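Local coordinates for protein metagenomic carboxyl esterase MGS0156 (PDB 5D8M) that probably hydrolyses carboxylic ester bonds, as an alpha/beta-hydrolase-type carboxyl esterase of metagenomic origin, at residues Ile87-Val92 against Tyr119-Val124; Glu102-Phe107 against Val302-Ser307; Pro112-Tyr117 against Ala326-Ile331. All blocks are in the same frame, centred on the assembly; numbering follows the deposited sequence.

Contact 1 of 3, residues Ile87-Val92 against Tyr119-Val124; sequences IRLVLV and YATTLV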
loop_
_atom_site.group_PDB
_atom_site.type_symbol
_atom_site.label_atom_id
_atom_site.label_comp_id
_atom_site.label_asym_id
_atom_site.label_seq_id
_atom_site.Cartn_x
_atom_site.Cartn_y
_atom_site.Cartn_z
ATOM N N ILE A 87 -16.150 12.127 -1.376
ATOM C CA ILE A 87 -15.185 11.053 -1.611
ATOM C C ILE A 87 -15.206 10.080 -0.436
ATOM O O ILE A 87 -15.277 10.499 0.712
ATOM C CB ILE A 87 -13.755 11.613 -1.828
ATOM C CG1 ILE A 87 -13.699 12.322 -3.179
ATOM C CG2 ILE A 87 -12.674 10.501 -1.732
ATOM C CD1 ILE A 87 -12.363 12.949 -3.493
ATOM N N ARG A 88 -15.183 8.788 -0.743
ATOM C CA ARG A 88 -15.025 7.750 0.255
ATOM C C ARG A 88 -13.746 6.969 -0.015
ATOM O O ARG A 88 -13.542 6.456 -1.107
ATOM C CB ARG A 88 -16.225 6.795 0.271
ATOM C CG ARG A 88 -16.020 5.607 1.216
ATOM C CD ARG A 88 -17.268 4.726 1.242
ATOM N NE ARG A 88 -18.451 5.466 1.667
ATOM C CZ ARG A 88 -18.806 5.655 2.930
ATOM N NH1 ARG A 88 -18.083 5.150 3.921
ATOM N NH2 ARG A 88 -19.880 6.351 3.201
ATOM N N LEU A 89 -12.889 6.911 0.995
ATOM C CA LEU A 89 -11.682 6.119 0.962
ATOM C C LEU A 89 -12.041 4.687 1.376
ATOM O O LEU A 89 -12.521 4.447 2.484
ATOM C CB LEU A 89 -10.625 6.713 1.899
ATOM C CG LEU A 89 -10.369 8.217 1.765
ATOM C CD1 LEU A 89 -9.382 8.684 2.853
ATOM C CD2 LEU A 89 -9.853 8.564 0.367
ATOM N N VAL A 90 -11.864 3.762 0.446
ATOM C CA VAL A 90 -12.058 2.352 0.705
ATOM C C VAL A 90 -10.692 1.731 0.978
ATOM O O VAL A 90 -9.861 1.603 0.078
ATOM C CB VAL A 90 -12.757 1.660 -0.474
ATOM C CG1 VAL A 90 -13.027 0.202 -0.123
ATOM C CG2 VAL A 90 -14.083 2.408 -0.792
ATOM N N LEU A 91 -10.480 1.372 2.233
ATOM C CA LEU A 91 -9.213 0.881 2.744
ATOM C C LEU A 91 -9.131 -0.638 2.605
ATOM O O LEU A 91 -9.982 -1.337 3.093
ATOM C CB LEU A 91 -9.050 1.272 4.210
ATOM C CG LEU A 91 -9.320 2.731 4.565
ATOM C CD1 LEU A 91 -9.357 2.955 6.109
ATOM C CD2 LEU A 91 -8.260 3.604 3.912
ATOM N N VAL A 92 -8.109 -1.128 1.920
ATOM C CA VAL A 92 -7.946 -2.550 1.722
ATOM C C VAL A 92 -6.575 -2.975 2.209
ATOM O O VAL A 92 -5.559 -2.566 1.627
ATOM C CB VAL A 92 -8.098 -2.934 0.238
ATOM C CG1 VAL A 92 -8.009 -4.436 0.067
ATOM C CG2 VAL A 92 -9.416 -2.372 -0.330
ATOM N N TYR A 119 -13.776 13.401 4.371
ATOM C CA TYR A 119 -13.558 12.169 3.633
ATOM C C TYR A 119 -14.124 10.997 4.437
ATOM O O TYR A 119 -13.651 10.708 5.548
ATOM C CB TYR A 119 -12.062 11.972 3.330
ATOM C CG TYR A 119 -11.480 13.107 2.499
ATOM C CD1 TYR A 119 -11.705 13.163 1.130
ATOM C CD2 TYR A 119 -10.723 14.130 3.085
ATOM C CE1 TYR A 119 -11.197 14.200 0.343
ATOM C CE2 TYR A 119 -10.202 15.180 2.303
ATOM C CZ TYR A 119 -10.451 15.197 0.930
ATOM O OH TYR A 119 -9.954 16.198 0.126
ATOM N N ALA A 120 -15.138 10.333 3.888
ATOM C CA ALA A 120 -15.678 9.119 4.518
ATOM C C ALA A 120 -14.686 7.963 4.350
ATOM O O ALA A 120 -13.877 7.959 3.420
ATOM C CB ALA A 120 -17.058 8.751 3.910
ATOM N N THR A 121 -14.724 6.995 5.265
ATOM C CA THR A 121 -13.834 5.842 5.150
ATOM C C THR A 121 -14.585 4.546 5.407
ATOM O O THR A 121 -15.444 4.475 6.284
ATOM C CB THR A 121 -12.645 5.904 6.150
ATOM O OG1 THR A 121 -13.125 5.820 7.496
ATOM C CG2 THR A 121 -11.875 7.196 5.999
ATOM N N THR A 122 -14.238 3.527 4.644
ATOM C CA THR A 122 -14.730 2.175 4.856
ATOM C C THR A 122 -13.532 1.243 4.888
ATOM O O THR A 122 -12.691 1.320 4.015
ATOM C CB THR A 122 -15.692 1.739 3.730
ATOM O OG1 THR A 122 -16.905 2.478 3.834
ATOM C CG2 THR A 122 -15.994 0.260 3.820
ATOM N N LEU A 123 -13.450 0.387 5.897
ATOM C CA LEU A 123 -12.421 -0.633 5.944
ATOM C C LEU A 123 -12.945 -1.976 5.414
ATOM O O LEU A 123 -13.922 -2.514 5.913
ATOM C CB LEU A 123 -11.908 -0.805 7.382
ATOM C CG LEU A 123 -10.901 -1.937 7.608
ATOM C CD1 LEU A 123 -9.630 -1.733 6.786
ATOM C CD2 LEU A 123 -10.559 -2.022 9.101
ATOM N N VAL A 124 -12.258 -2.540 4.431
ATOM C CA VAL A 124 -12.626 -3.845 3.910
ATOM C C VAL A 124 -11.872 -4.947 4.663
ATOM O O VAL A 124 -10.660 -4.863 4.869
ATOM C CB VAL A 124 -12.327 -3.935 2.397
ATOM C CG1 VAL A 124 -12.659 -5.356 1.861
ATOM C CG2 VAL A 124 -13.133 -2.869 1.670
HETATM O O HOH W 1 -18.687 5.472 6.655
#

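Contact 2 of 3, residues Glu102-Phe107 against Val302-Ser307; sequences ESSLLF and VAMPFS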
loop_
_atom_site.group_PDB
_atom_site.type_symbol
_atom_site.label_atom_id
_atom_site.label_comp_id
_atom_site.label_asym_id
_atom_site.label_seq_id
_atom_site.Cartn_x
_atom_site.Cartn_y
_atom_site.Cartn_z
ATOM N N GLU A 102 -6.833 -7.836 16.066
ATOM C CA GLU A 102 -6.976 -7.431 17.472
ATOM C C GLU A 102 -5.963 -6.364 17.883
ATOM O O GLU A 102 -6.192 -5.606 18.829
ATOM C CB GLU A 102 -6.831 -8.642 18.392
ATOM C CG GLU A 102 -8.029 -9.552 18.399
ATOM C CD GLU A 102 -9.191 -8.974 19.181
ATOM O OE1 GLU A 102 -10.271 -8.785 18.583
ATOM O OE2 GLU A 102 -9.024 -8.722 20.398
ATOM N N SER A 103 -4.840 -6.325 17.172
ATOM C CA SER A 103 -3.739 -5.422 17.479
ATOM C C SER A 103 -3.674 -4.257 16.501
ATOM O O SER A 103 -3.161 -3.189 16.834
ATOM C CB SER A 103 -2.394 -6.180 17.445
ATOM O OG SER A 103 -2.477 -7.381 18.178
ATOM N N SER A 104 -4.159 -4.462 15.280
ATOM C CA SER A 104 -3.956 -3.453 14.236
ATOM C C SER A 104 -4.993 -3.507 13.137
ATOM O O SER A 104 -5.255 -4.575 12.604
ATOM C CB SER A 104 -2.561 -3.627 13.606
ATOM O OG SER A 104 -2.306 -2.616 12.637
ATOM N N LEU A 105 -5.569 -2.352 12.804
ATOM C CA LEU A 105 -6.447 -2.203 11.656
ATOM C C LEU A 105 -5.881 -1.122 10.758
ATOM O O LEU A 105 -5.402 -0.105 11.262
ATOM C CB LEU A 105 -7.870 -1.819 12.092
ATOM C CG LEU A 105 -8.575 -2.833 12.975
ATOM C CD1 LEU A 105 -9.903 -2.247 13.500
ATOM C CD2 LEU A 105 -8.805 -4.132 12.156
ATOM N N LEU A 106 -5.970 -1.335 9.444
ATOM C CA LEU A 106 -5.354 -0.459 8.454
ATOM C C LEU A 106 -5.711 1.020 8.681
ATOM O O LEU A 106 -6.882 1.372 8.775
ATOM C CB LEU A 106 -5.769 -0.887 7.042
ATOM C CG LEU A 106 -5.139 -0.079 5.892
ATOM C CD1 LEU A 106 -3.672 -0.279 5.850
ATOM C CD2 LEU A 106 -5.764 -0.446 4.542
ATOM N N PHE A 107 -4.687 1.868 8.789
ATOM C CA PHE A 107 -4.865 3.316 8.948
ATOM C C PHE A 107 -5.793 3.705 10.085
ATOM O O PHE A 107 -6.456 4.745 10.034
ATOM C CB PHE A 107 -5.362 3.939 7.628
ATOM C CG PHE A 107 -4.241 4.234 6.652
ATOM C CD1 PHE A 107 -3.272 5.166 6.973
ATOM C CD2 PHE A 107 -4.158 3.580 5.432
ATOM C CE1 PHE A 107 -2.223 5.434 6.116
ATOM C CE2 PHE A 107 -3.124 3.838 4.547
ATOM C CZ PHE A 107 -2.161 4.775 4.873
ATOM N N VAL A 302 4.117 2.650 7.662
ATOM C CA VAL A 302 3.464 3.560 6.725
ATOM C C VAL A 302 1.928 3.434 6.771
ATOM O O VAL A 302 1.221 4.349 6.343
ATOM C CB VAL A 302 4.025 3.325 5.281
ATOM C CG1 VAL A 302 3.524 1.974 4.696
ATOM C CG2 VAL A 302 3.691 4.507 4.366
ATOM N N ALA A 303 1.382 2.362 7.355
ATOM C CA ALA A 303 -0.055 2.135 7.207
ATOM C C ALA A 303 -0.767 1.380 8.327
ATOM O O ALA A 303 -1.979 1.499 8.452
ATOM C CB ALA A 303 -0.314 1.399 5.879
HETATM N N MSE A 304 -0.037 0.576 9.104
HETATM C CA MSE A 304 -0.636 -0.297 10.114
HETATM C C MSE A 304 -0.159 0.093 11.501
HETATM O O MSE A 304 0.983 -0.219 11.864
HETATM C CB MSE A 304 -0.273 -1.779 9.851
HETATM C CG MSE A 304 -0.932 -2.374 8.619
HETATM SE SE MSE A 304 -2.733 -2.984 9.008
HETATM C CE MSE A 304 -2.358 -4.598 10.036
ATOM N N PRO A 305 -1.027 0.752 12.290
ATOM C CA PRO A 305 -0.669 1.130 13.652
ATOM C C PRO A 305 -0.699 -0.068 14.613
ATOM O O PRO A 305 -1.668 -0.826 14.628
ATOM C CB PRO A 305 -1.754 2.151 14.034
ATOM C CG PRO A 305 -2.960 1.738 13.209
ATOM C CD PRO A 305 -2.384 1.214 11.915
ATOM N N PHE A 306 0.360 -0.216 15.407
ATOM C CA PHE A 306 0.400 -1.173 16.501
ATOM C C PHE A 306 0.667 -0.385 17.781
ATOM O O PHE A 306 1.705 0.267 17.894
ATOM C CB PHE A 306 1.508 -2.226 16.300
ATOM C CG PHE A 306 1.244 -3.205 15.192
ATOM C CD1 PHE A 306 1.522 -2.880 13.882
ATOM C CD2 PHE A 306 0.747 -4.477 15.478
ATOM C CE1 PHE A 306 1.276 -3.789 12.860
ATOM C CE2 PHE A 306 0.511 -5.389 14.466
ATOM C CZ PHE A 306 0.762 -5.032 13.151
ATOM N N SER A 307 -0.227 -0.444 18.756
ATOM C CA SER A 307 0.016 0.321 19.983
ATOM C C SER A 307 -0.316 -0.407 21.289
ATOM O O SER A 307 -0.020 0.097 22.376
ATOM C CB SER A 307 -0.759 1.638 19.917
ATOM O OG SER A 307 -1.976 1.475 19.208
HETATM O O HOH W 2 -3.449 -0.343 16.575
HETATM O O HOH W 3 -1.368 -2.890 18.852
#

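Contact 3 of 3, residues Pro112-Tyr117 against Ala326-Ile331; sequences PDVERY and ALLEAI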
loop_
_atom_site.group_PDB
_atom_site.type_symbol
_atom_site.label_atom_id
_atom_site.label_comp_id
_atom_site.label_asym_id
_atom_site.label_seq_id
_atom_site.Cartn_x
_atom_site.Cartn_y
_atom_site.Cartn_z
ATOM N N PRO A 112 -9.961 9.193 12.057
ATOM C CA PRO A 112 -10.599 10.400 12.613
ATOM C C PRO A 112 -10.191 11.698 11.889
ATOM O O PRO A 112 -11.046 12.565 11.658
ATOM C CB PRO A 112 -10.114 10.413 14.063
ATOM C CG PRO A 112 -9.904 8.951 14.387
ATOM C CD PRO A 112 -9.330 8.379 13.120
ATOM N N ASP A 113 -8.919 11.821 11.515
ATOM C CA ASP A 113 -8.477 13.062 10.901
ATOM C C ASP A 113 -9.088 13.240 9.521
ATOM O O ASP A 113 -9.504 14.332 9.171
ATOM C CB ASP A 113 -6.956 13.143 10.787
ATOM C CG ASP A 113 -6.504 14.351 9.956
ATOM O OD1 ASP A 113 -6.463 15.472 10.523
ATOM O OD2 ASP A 113 -6.201 14.174 8.743
ATOM N N VAL A 114 -9.152 12.193 8.721
ATOM C CA VAL A 114 -9.625 12.450 7.364
ATOM C C VAL A 114 -11.143 12.649 7.396
ATOM O O VAL A 114 -11.679 13.409 6.603
ATOM C CB VAL A 114 -9.207 11.346 6.357
ATOM C CG1 VAL A 114 -7.659 11.249 6.270
ATOM C CG2 VAL A 114 -9.807 10.001 6.702
ATOM N N GLU A 115 -11.823 12.035 8.357
ATOM C CA GLU A 115 -13.272 12.218 8.487
ATOM C C GLU A 115 -13.633 13.613 9.001
ATOM O O GLU A 115 -14.650 14.193 8.616
ATOM C CB GLU A 115 -13.857 11.128 9.386
ATOM C CG GLU A 115 -13.829 9.777 8.687
ATOM C CD GLU A 115 -14.516 8.677 9.462
ATOM O OE1 GLU A 115 -14.964 8.944 10.596
ATOM O OE2 GLU A 115 -14.610 7.546 8.933
ATOM N N ARG A 116 -12.783 14.164 9.850
ATOM C CA ARG A 116 -12.931 15.560 10.227
ATOM C C ARG A 116 -12.971 16.452 8.984
ATOM O O ARG A 116 -13.729 17.432 8.923
ATOM C CB ARG A 116 -11.785 15.987 11.124
ATOM C CG ARG A 116 -11.454 17.457 11.068
ATOM C CD ARG A 116 -10.612 17.836 12.273
ATOM N NE ARG A 116 -11.356 17.620 13.511
ATOM C CZ ARG A 116 -10.821 17.617 14.730
ATOM N NH1 ARG A 116 -9.516 17.810 14.892
ATOM N NH2 ARG A 116 -11.599 17.423 15.788
ATOM N N TYR A 117 -12.153 16.105 7.994
ATOM C CA TYR A 117 -12.029 16.966 6.824
ATOM C C TYR A 117 -12.822 16.511 5.609
ATOM O O TYR A 117 -12.490 16.884 4.483
ATOM C CB TYR A 117 -10.555 17.138 6.456
ATOM C CG TYR A 117 -9.851 17.984 7.481
ATOM C CD1 TYR A 117 -10.156 19.330 7.613
ATOM C CD2 TYR A 117 -8.919 17.429 8.352
ATOM C CE1 TYR A 117 -9.535 20.116 8.565
ATOM C CE2 TYR A 117 -8.282 18.210 9.318
ATOM C CZ TYR A 117 -8.591 19.550 9.414
ATOM O OH TYR A 117 -7.961 20.336 10.358
ATOM N N ALA A 326 -1.514 12.309 8.626
ATOM C CA ALA A 326 -1.131 13.329 7.660
ATOM C C ALA A 326 -0.989 12.711 6.275
ATOM O O ALA A 326 -1.404 13.315 5.271
ATOM C CB ALA A 326 0.145 13.996 8.072
ATOM N N LEU A 327 -0.410 11.508 6.222
ATOM C CA LEU A 327 -0.230 10.799 4.957
ATOM C C LEU A 327 -1.569 10.519 4.286
ATOM O O LEU A 327 -1.713 10.772 3.094
ATOM C CB LEU A 327 0.523 9.474 5.160
ATOM C CG LEU A 327 0.877 8.688 3.878
ATOM C CD1 LEU A 327 2.037 9.358 3.091
ATOM C CD2 LEU A 327 1.245 7.225 4.220
ATOM N N LEU A 328 -2.536 9.989 5.044
ATOM C CA LEU A 328 -3.833 9.638 4.478
ATOM C C LEU A 328 -4.605 10.897 4.050
ATOM O O LEU A 328 -5.245 10.904 3.001
ATOM C CB LEU A 328 -4.664 8.834 5.475
ATOM C CG LEU A 328 -5.959 8.211 4.949
ATOM C CD1 LEU A 328 -5.642 7.195 3.838
ATOM C CD2 LEU A 328 -6.750 7.537 6.091
ATOM N N GLU A 329 -4.557 11.949 4.870
ATOM C CA GLU A 329 -5.162 13.203 4.482
ATOM C C GLU A 329 -4.519 13.798 3.219
ATOM O O GLU A 329 -5.227 14.287 2.332
ATOM C CB GLU A 329 -5.103 14.208 5.641
ATOM C CG GLU A 329 -5.955 15.440 5.364
ATOM C CD GLU A 329 -5.746 16.572 6.367
ATOM O OE1 GLU A 329 -5.428 16.303 7.564
ATOM O OE2 GLU A 329 -5.890 17.747 5.950
ATOM N N ALA A 330 -3.192 13.749 3.119
ATOM C CA ALA A 330 -2.516 14.227 1.918
ATOM C C ALA A 330 -2.942 13.416 0.691
ATOM O O ALA A 330 -3.181 13.979 -0.388
ATOM C CB ALA A 330 -0.967 14.179 2.097
ATOM N N ILE A 331 -3.036 12.101 0.856
ATOM C CA ILE A 331 -3.509 11.250 -0.230
ATOM C C ILE A 331 -4.898 11.705 -0.700
ATOM O O ILE A 331 -5.081 11.952 -1.892
ATOM C CB ILE A 331 -3.563 9.768 0.199
ATOM C CG1 ILE A 331 -2.146 9.202 0.363
ATOM C CG2 ILE A 331 -4.436 8.922 -0.767
ATOM C CD1 ILE A 331 -2.161 7.881 1.128
#

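Contact 1 of 3, residues Ile87-Val92 against Tyr119-Val124
NH1 of R88 is gripped by two oxygens: it donates to OG1 of T122 at 2.9 Å and to a water oxygen 2.8 Å away, which makes a weak bond in turn to the carbonyl of T121. The R88 chain runs extended from the backbone until chi3 (-59°) bends it over the neighbouring strand. The water lies in the guanidinium plane, whereas T122 OG1 sits well out of it, so that bond is oblique. A120 CB lies over one guanidinium face, toward its rim, 3.7 Å from R88 CZ, and NE is held separately by a salt bridge to D150.

Beneath these groups runs a parallel ladder in which L89 and L91 each donate their N-H and accept through their carbonyl. The bond from L91 N to T122 O is 2.8 Å long and nearly straight (172°), but A120 N to I87 O stretches to 3.2 Å at the start of the ladder. At the other end V90 CG1 meets V124 CG2 at 3.6 Å.

This strand pair forms one edge of the parallel sheet, its two strands belonging to a beta-alpha-beta unit joined through helix 111-116. Strand 151-157 continues the sheet beyond 87-92, while L89 packs on V114 of helix 111-116 and on L328 of helix 324-338.

Contact 2 of 3, residues Glu102-Phe107 against Val302-Ser307
S104 turns its OG anti to the backbone N (chi1 -177°), while F306 swings its ring anti to its carbonyl carbon (chi1 -70°), so that S104 CB stands over the middle of the F306 ring while OG is turned to the backbone of P305. S104 CB is 3.6 Å from the centroid of the F306 ring, close to the ring normal, in a CH-pi contact. The hydroxyl beside it donates to P305 O, 2.8 Å from S104 OG, approaching from above the carbonyl plane. P305 O is thereby held twice, since a water shared with S103 O also donates to it; a second water links S103 O to S307 N. The selenomethionine M304, bent at chi2 and chi3, brings its CE to 3.3 Å from S104 OG.

At the other end of the contact F107 N donates to A303 O, 2.8 Å away and nearly along the C=O axis. A303 lies over one face of the F107 ring, and its CB also meets CD1 of L106 at 3.8 Å. V302 O, 3.6 Å from F107 CE1, is buried without a polar partner.

An alanine in place of F306 would remove the ring beneath S104 CB and would probably loosen the hold on the serine as well as the packing on L313 and I317.

L106, A303 and M304 all touch H157 at the C-terminal end of strand 151-157. In alpha/beta hydrolases the corresponding strand leads into the nucleophile elbow, so these two loops, meeting beside H157, probably border the active site.

Contact 3 of 3, residues Pro112-Tyr117 against Ala326-Ile331
Two helices flanking the parallel sheet of this alpha/beta-hydrolase-like fold, 112-116 and 326-331, run in broadly the same direction with a crossing angle of -35° and axes 9.0 Å apart. Their main side chains meet crosswise. D113 and E329 cross at about a right angle, with carboxylate planes 32° apart, and bring D113 OD2 to 2.6 Å from E329 OE1. Two acid groups so close and buried would be expected to raise the pKa of at least one of them. The glutamate has compensating partners: H48 hydrogen-bonds to its OE1, and R333 forms a salt bridge with its OE2.

Y117, just past the end of its helix, leans obliquely over the same carboxylate. E329 OE2 lies over one ring face, the two planes being 29° apart, and Y117 CD2 is 3.8 Å from E329 OE1. D113 OD1 sits in the plane of the ring, at its edge.

On the apolar side, V114 and L328 also cross at about a right angle, with V114 CG1 3.7 Å from L328 CG. The same methyl, set anti to its carbonyl carbon, presses against the opposing backbone as well, where V114 CG1 comes to 3.5 Å from E329 N.

In the fold
All three contacts are largely buried, but contact 1 lies at an edge of the sheet, and R88, A120, T122 and L123 are partly exposed. Contacts 1 and 3 share a beta-alpha-beta unit: helix 111-116 connects the two strands of contact 1, and T121 packs its methyl against V114, while E115 probably bonds to T121. Contact 2 joins loops rather than regular elements, yet L106 rests on L91 and L123, and V302 and F107 reach L327. Their chemistry follows their place: a backbone ladder between strands, a few bonds with waters and CH-pi packing between loops, and two closely approaching acids with basic partners beside apolar packing between helices.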